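Local coordinates for GTN Reductase (Agrobacterium tumefaciens, PDB 5N6G), which acts as an FMN-containing ene-reductase of the Old Yellow Enzyme family, probably reducing carbon-carbon double bonds with NADH or NADPH as the electron donor, at residues V175-A180 with L212-A217; I185-F188 with S192-Q195; G202-R207 with Y249-E254. All blocks are in the same frame, centred on the assembly; numbering follows the deposited sequence. Where two conformers were deposited one is given.

The three contacts lie around strand 174-178 of a TIM barrel and the helices that follow it, running from the active site outward. Interaction 1 joins this strand, which carries H178, to helix 204-222. Interaction 2, nested within the chain loop that interaction 1 closes, folds back the connection after helix 184-189, and its I185 CD1 lies 3.6 Å from I177 CG2. Interaction 3 joins the start of helix 204-222 to helix 245-256, so it shares a helix with interaction 1 and touches interaction 2 where F188 O meets R207 CB at 3.4 Å. Centres lie about 12 to 15 Å apart. Interactions 2 and 3 thus continue outward, meeting at the start of helix 204-222.

Interaction 1: V175-A180 with L212-A217; sequences VEIHAA and LEVVDA. With FMN (flavin mononucleotide), chain B; 8OZ (2-Phenylacrylic acid), chain C.
I177 reaches out of its strand into the helix with both of its branches. CD1, at the end of the longer branch, lies 3.8 Å from V215 CA and thus bears on the helix backbone itself; V215 CG2 flanks it. The shorter branch runs anti to the backbone N (chi1 of the CG1 branch -66°), which brings I177 CG2 within 4.0 Å of V214 CG1. I177 and V214 lie alongside one another, pointing opposite ways, whereas V215 stands roughly perpendicular to I177. This small apolar join is buried, and L157 and Y160 of helix 150-169 pack on V214.

In the TIM barrel of this family, strand 174-178 is the fourth strand, and helix 204-222 belongs to the beta-alpha-beta crossover leading to parallel strand 227-231. The other side of the helix is looser and partly exposed: D216, pointing away from the strand, pairs with R259 in a salt bridge, and E213 OE1 bonds to Y200.

One residue past I177, H178 belongs to the ligand site. Its NE2 donates to O of 2-phenylacrylic acid (2.9 Å, N-H...O angle 152°), a carboxylate that N181 ND2 also binds. FMN O2 approaches H178 NE2 obliquely, 3.2 Å away. Across the ring, ND1 accepts from A180 N (3.3 Å, 150°), which lies close to the imidazole plane and helps to fix the ring's rotation, while W99 stacks on the imidazole and Y183 meets it edge-to-face.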
ATOM      1  N   VAL A 175      -4.519   9.314   2.707  1.00 13.71           N
ATOM      2  CA  VAL A 175      -3.573   8.223   2.888  1.00 11.32           C
ATOM      3  C   VAL A 175      -4.248   6.897   2.590  1.00 14.35           C
ATOM      4  O   VAL A 175      -5.458   6.721   2.781  1.00 16.06           O
ATOM      5  CB  VAL A 175      -2.965   8.159   4.305  1.00 13.08           C
ATOM      6  CG1 VAL A 175      -2.295   9.487   4.661  1.00 15.06           C
ATOM      7  CG2 VAL A 175      -3.983   7.770   5.359  1.00 18.37           C
ATOM      8  N   GLU A 176      -3.436   5.952   2.151  1.00 13.78           N
ATOM      9  CA  GLU A 176      -3.791   4.544   2.109  1.00 14.46           C
ATOM     10  C   GLU A 176      -2.977   3.835   3.181  1.00 16.13           C
ATOM     11  O   GLU A 176      -1.745   3.807   3.105  1.00 15.81           O
ATOM     12  CB  GLU A 176      -3.514   3.933   0.735  1.00 14.95           C
ATOM     13  CG  GLU A 176      -3.785   2.437   0.676  1.00 16.75           C
ATOM     14  CD  GLU A 176      -3.615   1.838  -0.718  1.00 31.87           C
ATOM     15  OE1 GLU A 176      -4.552   1.931  -1.566  1.00 32.79           O
ATOM     16  OE2 GLU A 176      -2.545   1.229  -0.950  1.00 31.65           O
ATOM     17  N   ILE A 177      -3.650   3.252   4.160  1.00 12.55           N
ATOM     18  CA  ILE A 177      -2.941   2.462   5.162  1.00 11.78           C
ATOM     19  C   ILE A 177      -2.494   1.159   4.514  1.00 14.89           C
ATOM     20  O   ILE A 177      -3.311   0.399   3.993  1.00 12.72           O
ATOM     21  CB  ILE A 177      -3.838   2.196   6.378  1.00 11.87           C
ATOM     22  CG1 ILE A 177      -4.154   3.483   7.125  1.00 13.72           C
ATOM     23  CG2 ILE A 177      -3.172   1.225   7.309  1.00 14.66           C
ATOM     24  CD1 ILE A 177      -5.406   3.388   8.009  1.00 15.71           C
ATOM     25  N   HIS A 178      -1.192   0.880   4.545  1.00 12.67           N
ATOM     26  CA  HIS A 178      -0.682  -0.392   4.033  1.00 11.48           C
ATOM     27  C   HIS A 178      -0.988  -1.502   5.026  1.00 13.91           C
ATOM     28  O   HIS A 178      -0.284  -1.673   6.028  1.00 15.22           O
ATOM     29  CB  HIS A 178       0.811  -0.317   3.776  1.00 12.67           C
ATOM     30  CG  HIS A 178       1.320  -1.385   2.865  1.00 12.05           C
ATOM     31  ND1 HIS A 178       0.683  -2.596   2.699  1.00 16.13           N
ATOM     32  CD2 HIS A 178       2.402  -1.414   2.049  1.00 18.13           C
ATOM     33  CE1 HIS A 178       1.336  -3.317   1.803  1.00 17.16           C
ATOM     34  NE2 HIS A 178       2.392  -2.629   1.404  1.00 15.85           N
ATOM     35  N   ALA A 179      -2.020  -2.293   4.747  1.00 12.13           N
ATOM     36  CA  ALA A 179      -2.384  -3.401   5.619  1.00 12.69           C
ATOM     37  C   ALA A 179      -2.342  -4.704   4.843  1.00 14.01           C
ATOM     38  O   ALA A 179      -3.127  -5.629   5.098  1.00 16.20           O
ATOM     39  CB  ALA A 179      -3.758  -3.189   6.241  1.00 15.43           C
ATOM     40  N   ALA A 180      -1.394  -4.794   3.917  1.00 13.25           N
ATOM     41  CA  ALA A 180      -1.314  -5.850   2.939  1.00 12.21           C
ATOM     42  C   ALA A 180       0.100  -6.445   2.912  1.00 14.22           C
ATOM     43  O   ALA A 180       0.996  -6.036   3.654  1.00 13.89           O
ATOM     44  CB  ALA A 180      -1.724  -5.325   1.547  1.00 14.20           C
ATOM     45  N   LEU A 212      -7.680  -2.153  13.340  1.00 12.64           N
ATOM     46  CA  LEU A 212      -8.759  -1.204  13.558  1.00 12.78           C
ATOM     47  C   LEU A 212      -8.307  -0.047  14.439  1.00 13.33           C
ATOM     48  O   LEU A 212      -8.777   1.079  14.264  1.00 15.47           O
ATOM     49  CB  LEU A 212      -9.975  -1.921  14.136  1.00 15.57           C
ATOM     50  CG  LEU A 212     -10.606  -2.927  13.183  1.00 14.04           C
ATOM     51  CD1 LEU A 212     -11.648  -3.748  13.932  1.00 18.07           C
ATOM     52  CD2 LEU A 212     -11.272  -2.252  11.996  1.00 15.63           C
ATOM     53  N   GLU A 213      -7.337  -0.273  15.326  1.00 13.21           N
ATOM     54  CA  GLU A 213      -6.778   0.836  16.094  1.00 14.41           C
ATOM     55  C   GLU A 213      -5.980   1.776  15.204  1.00 12.47           C
ATOM     56  O   GLU A 213      -6.030   2.999  15.403  1.00 13.55           O
ATOM     57  CB  GLU A 213      -5.906   0.310  17.244  1.00 16.82           C
ATOM     58  CG  GLU A 213      -6.728  -0.253  18.386  1.00 18.40           C
ATOM     59  CD  GLU A 213      -5.908  -0.897  19.491  1.00 26.78           C
ATOM     60  OE1 GLU A 213      -4.716  -1.186  19.289  1.00 23.70           O
ATOM     61  OE2 GLU A 213      -6.481  -1.125  20.582  1.00 32.04           O
ATOM     62  N   VAL A 214      -5.246   1.224  14.225  1.00 13.08           N
ATOM     63  CA  VAL A 214      -4.532   2.060  13.261  1.00 13.48           C
ATOM     64  C   VAL A 214      -5.526   2.888  12.463  1.00 12.37           C
ATOM     65  O   VAL A 214      -5.366   4.101  12.318  1.00 13.38           O
ATOM     66  CB  VAL A 214      -3.638   1.206  12.338  1.00 11.73           C
ATOM     67  CG1 VAL A 214      -3.060   2.060  11.214  1.00 13.06           C
ATOM     68  CG2 VAL A 214      -2.528   0.521  13.138  1.00 15.00           C
ATOM     69  N   VAL A 215      -6.581   2.248  11.944  1.00 12.45           N
ATOM     70  CA  VAL A 215      -7.566   2.984  11.154  1.00 13.55           C
ATOM     71  C   VAL A 215      -8.185   4.105  11.978  1.00 14.59           C
ATOM     72  O   VAL A 215      -8.319   5.235  11.513  1.00 14.19           O
ATOM     73  CB  VAL A 215      -8.648   2.031  10.604  1.00 15.30           C
ATOM     74  CG1 VAL A 215      -9.810   2.828   9.995  1.00 15.56           C
ATOM     75  CG2 VAL A 215      -8.064   1.110   9.585  1.00 14.25           C
ATOM     76  N   ASP A 216      -8.585   3.810  13.210  1.00 13.71           N
ATOM     77  CA  ASP A 216      -9.244   4.825  14.007  1.00 13.22           C
ATOM     78  C   ASP A 216      -8.276   5.950  14.398  1.00 14.99           C
ATOM     79  O   ASP A 216      -8.689   7.110  14.478  1.00 17.56           O
ATOM     80  CB  ASP A 216      -9.899   4.178  15.226  1.00 17.57           C
ATOM     81  CG  ASP A 216     -11.033   3.226  14.847  1.00 23.88           C
ATOM     82  OD1 ASP A 216     -11.601   3.381  13.727  1.00 20.97           O
ATOM     83  OD2 ASP A 216     -11.373   2.333  15.662  1.00 23.01           O
ATOM     84  N   ALA A 217      -6.991   5.637  14.617  1.00 14.28           N
ATOM     85  CA  ALA A 217      -5.989   6.669  14.903  1.00 16.16           C
ATOM     86  C   ALA A 217      -5.780   7.597  13.705  1.00 16.83           C
ATOM     87  O   ALA A 217      -5.731   8.830  13.862  1.00 16.56           O
ATOM     88  CB  ALA A 217      -4.661   6.019  15.318  1.00 15.29           C
TER
HETATM   89  N1  FMN B 401       2.327  -3.105  -3.259  1.00 13.95           N
HETATM   90  C2  FMN B 401       2.149  -2.258  -2.193  1.00 14.56           C
HETATM   91  O2  FMN B 401       1.121  -2.303  -1.480  1.00 13.88           O
HETATM   92  N3  FMN B 401       3.110  -1.310  -1.914  1.00 13.78           N
HETATM   93  C4  FMN B 401       4.301  -1.140  -2.594  1.00 18.21           C
HETATM   94  O4  FMN B 401       5.073  -0.230  -2.291  1.00 15.09           O
HETATM   95  C4A FMN B 401       4.495  -2.058  -3.695  1.00 15.82           C
HETATM   96  N5  FMN B 401       5.584  -1.941  -4.412  1.00 17.57           N
HETATM   97  C5A FMN B 401       5.683  -2.714  -5.557  1.00 14.45           C
HETATM   98  C6  FMN B 401       6.778  -2.521  -6.392  1.00 13.65           C
HETATM   99  C7  FMN B 401       6.871  -3.183  -7.608  1.00 16.15           C
HETATM  100  C7M FMN B 401       8.062  -2.916  -8.493  1.00 17.99           C
HETATM  101  C8  FMN B 401       5.860  -4.067  -8.001  1.00 14.99           C
HETATM  102  C8M FMN B 401       5.898  -4.752  -9.339  1.00 15.24           C
HETATM  103  C9  FMN B 401       4.772  -4.284  -7.159  1.00 13.99           C
HETATM  104  C9A FMN B 401       4.675  -3.604  -5.945  1.00 12.77           C
HETATM  105  N10 FMN B 401       3.532  -3.715  -5.125  1.00 13.01           N
HETATM  106  C10 FMN B 401       3.424  -2.978  -3.978  1.00 16.36           C
HETATM  107  C1' FMN B 401       2.388  -4.493  -5.624  1.00 13.76           C
HETATM  108  C2' FMN B 401       1.595  -3.695  -6.650  1.00 13.24           C
HETATM  109  O2' FMN B 401       0.980  -2.554  -6.039  1.00 14.00           O
HETATM  110  C3' FMN B 401       0.514  -4.520  -7.349  1.00 13.06           C
HETATM  111  O3' FMN B 401      -0.352  -5.095  -6.374  1.00 17.08           O
HETATM  112  C4' FMN B 401       1.070  -5.643  -8.223  1.00 13.82           C
HETATM  113  O4' FMN B 401       2.049  -5.127  -9.128  1.00 16.59           O
HETATM  114  C5' FMN B 401      -0.022  -6.385  -8.971  1.00 15.21           C
HETATM  115  O5' FMN B 401      -0.704  -5.496  -9.878  1.00 15.69           O
HETATM  116  P   FMN B 401      -0.477  -5.473 -11.486  1.00 18.04           P
HETATM  117  O1P FMN B 401      -0.904  -6.841 -11.974  1.00 19.42           O
HETATM  118  O2P FMN B 401       1.015  -5.263 -11.680  1.00 18.55           O
HETATM  119  O3P FMN B 401      -1.324  -4.352 -11.965  1.00 17.50           O
HETATM  120  C4  8OZ C 402       8.200  -4.924  -3.888  1.00 24.17           C
HETATM  121  C5  8OZ C 402       9.450  -4.682  -3.367  1.00 23.42           C
HETATM  122  C6  8OZ C 402       9.570  -4.159  -2.099  1.00 28.31           C
HETATM  123  C7  8OZ C 402       8.442  -3.859  -1.357  1.00 21.93           C
HETATM  124  C8  8OZ C 402       4.784  -4.578  -1.076  1.00 18.48           C
HETATM  125  C   8OZ C 402       5.938  -2.494  -0.489  1.00 19.81           C
HETATM  126  O   8OZ C 402       3.735  -4.206  -0.607  1.00 17.49           O
HETATM  127  C1  8OZ C 402       5.963  -3.654  -1.128  1.00 19.64           C
HETATM  128  C2  8OZ C 402       7.176  -4.082  -1.881  1.00 25.46           C
HETATM  129  C3  8OZ C 402       7.065  -4.634  -3.153  1.00 27.12           C
HETATM  130  O1  8OZ C 402       4.956  -5.794  -1.536  1.00 23.76           O

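Interaction 2: I185-F188 with S192-Q195; sequences IEQF and STNQ
N194 ND2 is held by two carbonyl oxygens: it donates to F188 O at 2.8 Å, almost straight at 167°, and is also bonded to Y200 O. F188 O receives it in the carbonyl plane, on a lone pair, and lies close to the plane of the N194 amide. With chi1 at -176°, CG of N194 stands anti to its own backbone N, which carries the amide across to the helix. The other end of the amide is used as well, since N194 OD1 accepts from R196 N and closes an Asx turn.

One residue earlier, T193 OG1 donates to Q187 O at 2.7 Å. This bond meets the carbonyl at a sharper angle, 111°, but again in plane and on a lone pair; K190 O also lies in bonding range of the hydroxyl, whose single hydrogen the two carbonyls can only share. Two successive carbonyls near the end of helix 184-189 thereby meet side chains of the connection that folds back over it. Carbon packing backs this up: T193 CB sits 4.0 Å from Q187 CB, one side chain lying crosswise to the other.

The Q187 amide leads away from the join; there, NE2 bonds to G182 O and V101 O, and OE1 accepts from R103 N. The helix lies between strand 174-178 and helix 204-222 in the chain, with I185 packed on F210, L211 and V214 of helix 204-222, and F188 resting against I153 of helix 150-169.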
ATOM      1  N   ILE A 185       0.757  -4.787   9.876  1.00 10.60           N
ATOM      2  CA  ILE A 185      -0.649  -4.971  10.218  1.00 12.95           C
ATOM      3  C   ILE A 185      -1.079  -6.383   9.869  1.00 12.25           C
ATOM      4  O   ILE A 185      -1.793  -7.036  10.642  1.00 14.09           O
ATOM      5  CB  ILE A 185      -1.521  -3.907   9.534  1.00 11.84           C
ATOM      6  CG1 ILE A 185      -1.160  -2.517  10.077  1.00 14.07           C
ATOM      7  CG2 ILE A 185      -3.002  -4.165   9.811  1.00 14.06           C
ATOM      8  CD1 ILE A 185      -1.827  -1.355   9.359  1.00 13.35           C
ATOM      9  N   GLU A 186      -0.640  -6.884   8.714  1.00 12.28           N
ATOM     10  CA  GLU A 186      -0.957  -8.253   8.313  1.00 12.39           C
ATOM     11  C   GLU A 186      -0.331  -9.276   9.239  1.00 11.75           C
ATOM     12  O   GLU A 186      -0.884 -10.366   9.437  1.00 14.74           O
ATOM     13  CB  GLU A 186      -0.470  -8.552   6.898  1.00 19.88           C
ATOM     14  CG  GLU A 186      -1.529  -8.478   5.889  1.00 30.35           C
ATOM     15  CD  GLU A 186      -1.329  -9.412   4.693  1.00 23.44           C
ATOM     16  OE1 GLU A 186      -0.377 -10.248   4.620  1.00 21.04           O
ATOM     17  OE2 GLU A 186      -2.179  -9.272   3.808  1.00 24.22           O
ATOM     18  N   GLN A 187       0.852  -8.976   9.766  1.00 11.40           N
ATOM     19  CA  GLN A 187       1.497  -9.879  10.715  1.00 10.89           C
ATOM     20  C   GLN A 187       0.634 -10.088  11.960  1.00 12.24           C
ATOM     21  O   GLN A 187       0.549 -11.198  12.494  1.00 14.11           O
ATOM     22  CB  GLN A 187       2.882  -9.339  11.089  1.00 11.75           C
ATOM     23  CG  GLN A 187       3.900  -9.433   9.963  1.00 12.60           C
ATOM     24  CD  GLN A 187       5.062  -8.450  10.094  1.00 13.40           C
ATOM     25  OE1 GLN A 187       5.538  -8.167  11.191  1.00 12.57           O
ATOM     26  NE2 GLN A 187       5.546  -7.967   8.960  1.00 11.66           N
ATOM     27  N   PHE A 188      -0.034  -9.028  12.424  1.00 11.04           N
ATOM     28  CA  PHE A 188      -1.010  -9.172  13.504  1.00 12.87           C
ATOM     29  C   PHE A 188      -2.251  -9.931  13.042  1.00 15.30           C
ATOM     30  O   PHE A 188      -2.813 -10.736  13.801  1.00 14.19           O
ATOM     31  CB  PHE A 188      -1.441  -7.800  14.011  1.00 13.01           C
ATOM     32  CG  PHE A 188      -0.543  -7.176  15.054  1.00 12.20           C
ATOM     33  CD1 PHE A 188       0.508  -6.354  14.691  1.00 12.70           C
ATOM     34  CD2 PHE A 188      -0.765  -7.393  16.407  1.00 12.71           C
ATOM     35  CE1 PHE A 188       1.316  -5.787  15.649  1.00 13.93           C
ATOM     36  CE2 PHE A 188       0.024  -6.800  17.380  1.00 14.81           C
ATOM     37  CZ  PHE A 188       1.066  -6.000  17.005  1.00 14.63           C
ATOM     38  N   SER A 192      -0.045 -17.226  10.975  1.00 15.92           N
ATOM     39  CA  SER A 192       1.311 -17.772  11.026  1.00 14.53           C
ATOM     40  C   SER A 192       2.285 -16.847  11.735  1.00 17.39           C
ATOM     41  O   SER A 192       3.325 -17.309  12.219  1.00 20.89           O
ATOM     42  CB  SER A 192       1.854 -18.084   9.623  1.00 14.08           C
ATOM     43  OG  SER A 192       2.120 -16.924   8.859  1.00 15.68           O
ATOM     44  N   THR A 193       1.971 -15.569  11.802  1.00 14.63           N
ATOM     45  CA  THR A 193       2.855 -14.561  12.334  1.00 15.47           C
ATOM     46  C   THR A 193       2.467 -14.112  13.736  1.00 14.66           C
ATOM     47  O   THR A 193       3.249 -13.407  14.392  1.00 16.82           O
ATOM     48  CB  THR A 193       2.863 -13.350  11.393  1.00 15.82           C
ATOM     49  OG1 THR A 193       1.545 -13.136  10.859  1.00 14.94           O
ATOM     50  CG2 THR A 193       3.829 -13.597  10.222  1.00 17.09           C
ATOM     51  N   ASN A 194       1.266 -14.441  14.182  1.00 14.89           N
ATOM     52  CA  ASN A 194       0.728 -13.919  15.434  1.00 16.34           C
ATOM     53  C   ASN A 194       0.496 -15.103  16.373  1.00 15.63           C
ATOM     54  O   ASN A 194      -0.474 -15.847  16.213  1.00 19.72           O
ATOM     55  CB  ASN A 194      -0.556 -13.152  15.196  1.00 14.42           C
ATOM     56  CG  ASN A 194      -1.080 -12.522  16.456  1.00 14.25           C
ATOM     57  OD1 ASN A 194      -0.779 -12.982  17.555  1.00 16.60           O
ATOM     58  ND2 ASN A 194      -1.869 -11.464  16.307  1.00 14.77           N
ATOM     59  N   GLN A 195       1.386 -15.272  17.338  1.00 14.94           N
ATOM     60  CA  GLN A 195       1.255 -16.286  18.376  1.00 13.88           C
ATOM     61  C   GLN A 195       1.090 -15.617  19.733  1.00 15.42           C
ATOM     62  O   GLN A 195       1.399 -16.212  20.774  1.00 19.52           O
ATOM     63  CB  GLN A 195       2.453 -17.238  18.369  1.00 18.95           C
ATOM     64  CG  GLN A 195       2.495 -18.042  17.097  1.00 23.05           C
ATOM     65  CD  GLN A 195       3.587 -19.085  17.063  1.00 26.09           C
ATOM     66  OE1 GLN A 195       4.557 -19.020  17.828  1.00 23.28           O
ATOM     67  NE2 GLN A 195       3.441 -20.065  16.167  1.00 21.02           N
TER

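Interaction 3: G202-R207 with Y249-E254; sequences GSIENR and YNYVVE
I204 and E205 meet the ring of Y251 where helix 204-222 of the TIM barrel's outer layer lies against the next helix, 245-256. Ahead of this contact, G202 has a positive phi (94°), and its carbonyl faces back toward the first helical turn. S203 is the N-cap: its OG accepts from N206 N at 3.0 Å, satisfying an amide that the helix itself cannot.

I204 then points toward helix 245-256 and places CG2 obliquely against the ring, 3.7 Å from Y251 CD2; I204 and the tyrosine side chain run antiparallel alongside one another. Next comes E205, whose CG (chi1 -65°, anti to the carbonyl carbon) lies 3.6 Å from Y251 OH. The chain bends only beyond CG, turning the carboxylate so that its plane stands 67° from the ring. The E205 backbone also takes part through a water, which donates to E205 O (2.8 Å) and bonds to Y251 OH (2.9 Å), lying in the ring plane at its edge.

The N206 side chain starts out away from helix 245-256; its OD1 bonds to R209 and its ND2 to G201 O. R207 folds back on the start of the segment, its NH1 in a salt bridge with E242. Its NE donates to G202 O at 3.1 Å (158°), within the guanidinium plane but from above the plane of that carbonyl.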
ATOM      1  N   GLY A 202      -4.948 -14.553  19.101  1.00 17.41           N
ATOM      2  CA  GLY A 202      -5.930 -15.605  19.295  1.00 18.93           C
ATOM      3  C   GLY A 202      -7.125 -15.457  18.374  1.00 19.66           C
ATOM      4  O   GLY A 202      -7.080 -15.841  17.198  1.00 21.32           O
ATOM      5  N   SER A 203      -8.198 -14.893  18.902  1.00 17.00           N
ATOM      6  CA  SER A 203      -9.446 -14.753  18.175  1.00 18.06           C
ATOM      7  C   SER A 203      -9.300 -13.826  16.977  1.00 17.81           C
ATOM      8  O   SER A 203      -8.385 -13.007  16.883  1.00 14.50           O
ATOM      9  CB  SER A 203     -10.533 -14.210  19.097  1.00 17.40           C
ATOM     10  OG  SER A 203     -10.251 -12.890  19.522  1.00 18.13           O
ATOM     11  N   ILE A 204     -10.249 -13.953  16.058  1.00 17.76           N
ATOM     12  CA  ILE A 204     -10.326 -13.038  14.924  1.00 17.52           C
ATOM     13  C   ILE A 204     -10.436 -11.597  15.408  1.00 14.30           C
ATOM     14  O   ILE A 204      -9.771 -10.700  14.881  1.00 17.59           O
ATOM     15  CB  ILE A 204     -11.519 -13.431  14.032  1.00 17.25           C
ATOM     16  CG1 ILE A 204     -11.152 -14.670  13.221  1.00 18.39           C
ATOM     17  CG2 ILE A 204     -11.984 -12.273  13.148  1.00 21.14           C
ATOM     18  CD1 ILE A 204     -12.369 -15.335  12.567  1.00 24.24           C
ATOM     19  N   GLU A 205     -11.295 -11.351  16.403  1.00 15.95           N
ATOM     20  CA  GLU A 205     -11.470 -10.001  16.930  1.00 17.64           C
ATOM     21  C   GLU A 205     -10.163  -9.457  17.478  1.00 14.74           C
ATOM     22  O   GLU A 205      -9.845  -8.274  17.300  1.00 17.21           O
ATOM     23  CB  GLU A 205     -12.534 -10.002  18.034  1.00 21.00           C
ATOM     24  CG  GLU A 205     -13.968 -10.375  17.570  1.00 30.92           C
ATOM     25  CD  GLU A 205     -14.238 -11.885  17.298  1.00 54.74           C
ATOM     26  OE1 GLU A 205     -13.402 -12.781  17.586  1.00 34.58           O
ATOM     27  OE2 GLU A 205     -15.339 -12.175  16.779  1.00 58.61           O
ATOM     28  N   ASN A 206      -9.406 -10.299  18.176  1.00 16.73           N
ATOM     29  CA  ASN A 206      -8.137  -9.857  18.741  1.00 16.21           C
ATOM     30  C   ASN A 206      -7.107  -9.606  17.655  1.00 15.54           C
ATOM     31  O   ASN A 206      -6.328  -8.646  17.745  1.00 15.28           O
ATOM     32  CB  ASN A 206      -7.615 -10.889  19.730  1.00 14.88           C
ATOM     33  CG  ASN A 206      -8.332 -10.837  21.060  1.00 16.27           C
ATOM     34  OD1 ASN A 206      -9.269 -10.043  21.253  1.00 18.34           O
ATOM     35  ND2 ASN A 206      -7.882 -11.656  21.996  1.00 21.93           N
ATOM     36  N   ARG A 207      -7.048 -10.485  16.641  1.00 13.76           N
ATOM     37  CA  ARG A 207      -6.074 -10.298  15.566  1.00 12.43           C
ATOM     38  C   ARG A 207      -6.379  -9.077  14.694  1.00 14.38           C
ATOM     39  O   ARG A 207      -5.449  -8.483  14.130  1.00 14.31           O
ATOM     40  CB  ARG A 207      -5.978 -11.567  14.723  1.00 14.49           C
ATOM     41  CG  ARG A 207      -5.294 -12.707  15.524  1.00 15.64           C
ATOM     42  CD  ARG A 207      -4.978 -13.902  14.664  1.00 17.58           C
ATOM     43  NE  ARG A 207      -6.132 -14.779  14.487  1.00 26.08           N
ATOM     44  CZ  ARG A 207      -6.526 -15.291  13.326  1.00 20.53           C
ATOM     45  NH1 ARG A 207      -5.913 -14.994  12.187  1.00 21.52           N
ATOM     46  NH2 ARG A 207      -7.543 -16.139  13.310  1.00 29.58           N
ATOM     47  N   TYR A 249     -11.251 -11.941   7.170  1.00 15.04           N
ATOM     48  CA  TYR A 249     -11.344 -10.752   6.334  1.00 12.80           C
ATOM     49  C   TYR A 249     -12.777 -10.250   6.205  1.00 15.07           C
ATOM     50  O   TYR A 249     -12.988  -9.037   6.138  1.00 13.72           O
ATOM     51  CB  TYR A 249     -10.709 -11.036   4.975  1.00 13.83           C
ATOM     52  CG  TYR A 249      -9.232 -10.776   5.040  1.00 16.32           C
ATOM     53  CD1 TYR A 249      -8.718  -9.501   4.794  1.00 16.91           C
ATOM     54  CD2 TYR A 249      -8.357 -11.774   5.433  1.00 15.25           C
ATOM     55  CE1 TYR A 249      -7.367  -9.254   4.874  1.00 14.66           C
ATOM     56  CE2 TYR A 249      -7.011 -11.534   5.543  1.00 14.72           C
ATOM     57  CZ  TYR A 249      -6.519 -10.278   5.265  1.00 15.35           C
ATOM     58  OH  TYR A 249      -5.175 -10.078   5.389  1.00 16.42           O
ATOM     59  N   ASN A 250     -13.773 -11.137   6.221  1.00 13.58           N
ATOM     60  CA  ASN A 250     -15.147 -10.657   6.267  1.00 13.23           C
ATOM     61  C   ASN A 250     -15.386  -9.870   7.541  1.00 15.46           C
ATOM     62  O   ASN A 250     -16.035  -8.828   7.506  1.00 16.11           O
ATOM     63  CB  ASN A 250     -16.130 -11.814   6.136  1.00 13.85           C
ATOM     64  CG  ASN A 250     -16.319 -12.278   4.675  1.00 16.46           C
ATOM     65  OD1 ASN A 250     -15.474 -12.028   3.795  1.00 16.18           O
ATOM     66  ND2 ASN A 250     -17.426 -12.966   4.426  1.00 22.83           N
ATOM     67  N   TYR A 251     -14.838 -10.326   8.670  1.00 13.20           N
ATOM     68  CA  TYR A 251     -14.966  -9.567   9.912  1.00 13.67           C
ATOM     69  C   TYR A 251     -14.299  -8.207   9.783  1.00 13.59           C
ATOM     70  O   TYR A 251     -14.867  -7.187  10.184  1.00 13.98           O
ATOM     71  CB  TYR A 251     -14.364 -10.343  11.086  1.00 15.73           C
ATOM     72  CG  TYR A 251     -14.307  -9.526  12.360  1.00 13.38           C
ATOM     73  CD1 TYR A 251     -15.397  -9.456  13.205  1.00 16.49           C
ATOM     74  CD2 TYR A 251     -13.168  -8.821  12.697  1.00 16.36           C
ATOM     75  CE1 TYR A 251     -15.349  -8.685  14.357  1.00 18.33           C
ATOM     76  CE2 TYR A 251     -13.114  -8.053  13.814  1.00 15.97           C
ATOM     77  CZ  TYR A 251     -14.201  -7.988  14.650  1.00 15.88           C
ATOM     78  OH  TYR A 251     -14.171  -7.213  15.808  1.00 21.14           O
ATOM     79  N   VAL A 252     -13.081  -8.179   9.243  1.00 13.49           N
ATOM     80  CA  VAL A 252     -12.346  -6.920   9.108  1.00 12.69           C
ATOM     81  C   VAL A 252     -13.174  -5.909   8.327  1.00 15.27           C
ATOM     82  O   VAL A 252     -13.355  -4.764   8.765  1.00 13.46           O
ATOM     83  CB  VAL A 252     -10.980  -7.158   8.446  1.00 14.67           C
ATOM     84  CG1 VAL A 252     -10.366  -5.853   7.970  1.00 16.62           C
ATOM     85  CG2 VAL A 252     -10.056  -7.847   9.461  1.00 15.62           C
ATOM     86  N   VAL A 253     -13.677  -6.304   7.153  1.00 14.42           N
ATOM     87  CA  VAL A 253     -14.377  -5.296   6.354  1.00 14.90           C
ATOM     88  C   VAL A 253     -15.763  -4.991   6.904  1.00 15.29           C
ATOM     89  O   VAL A 253     -16.270  -3.886   6.692  1.00 15.51           O
ATOM     90  CB  VAL A 253     -14.486  -5.631   4.854  1.00 20.40           C
ATOM     91  CG1 VAL A 253     -13.187  -5.457   4.178  1.00 21.12           C
ATOM     92  CG2 VAL A 253     -15.144  -6.991   4.603  1.00 18.08           C
ATOM     93  N   GLU A 254     -16.402  -5.918   7.626  1.00 14.90           N
ATOM     94  CA  GLU A 254     -17.620  -5.561   8.334  0.51 18.01           C
ATOM     95  C   GLU A 254     -17.349  -4.408   9.294  1.00 17.88           C
ATOM     96  O   GLU A 254     -18.134  -3.462   9.382  1.00 17.58           O
ATOM     97  CB  GLU A 254     -18.151  -6.784   9.077  0.51 19.48           C
ATOM     98  CG  GLU A 254     -19.379  -6.531   9.885  0.51 17.26           C
ATOM     99  CD  GLU A 254     -19.542  -7.518  11.032  0.51 38.71           C
ATOM    100  OE1 GLU A 254     -18.801  -8.529  11.076  0.51 28.35           O
ATOM    101  OE2 GLU A 254     -20.402  -7.265  11.902  0.51 53.88           O
TER
HETATM  102  O   HOH W   1     -11.562  -6.271  16.514  1.00 20.76           O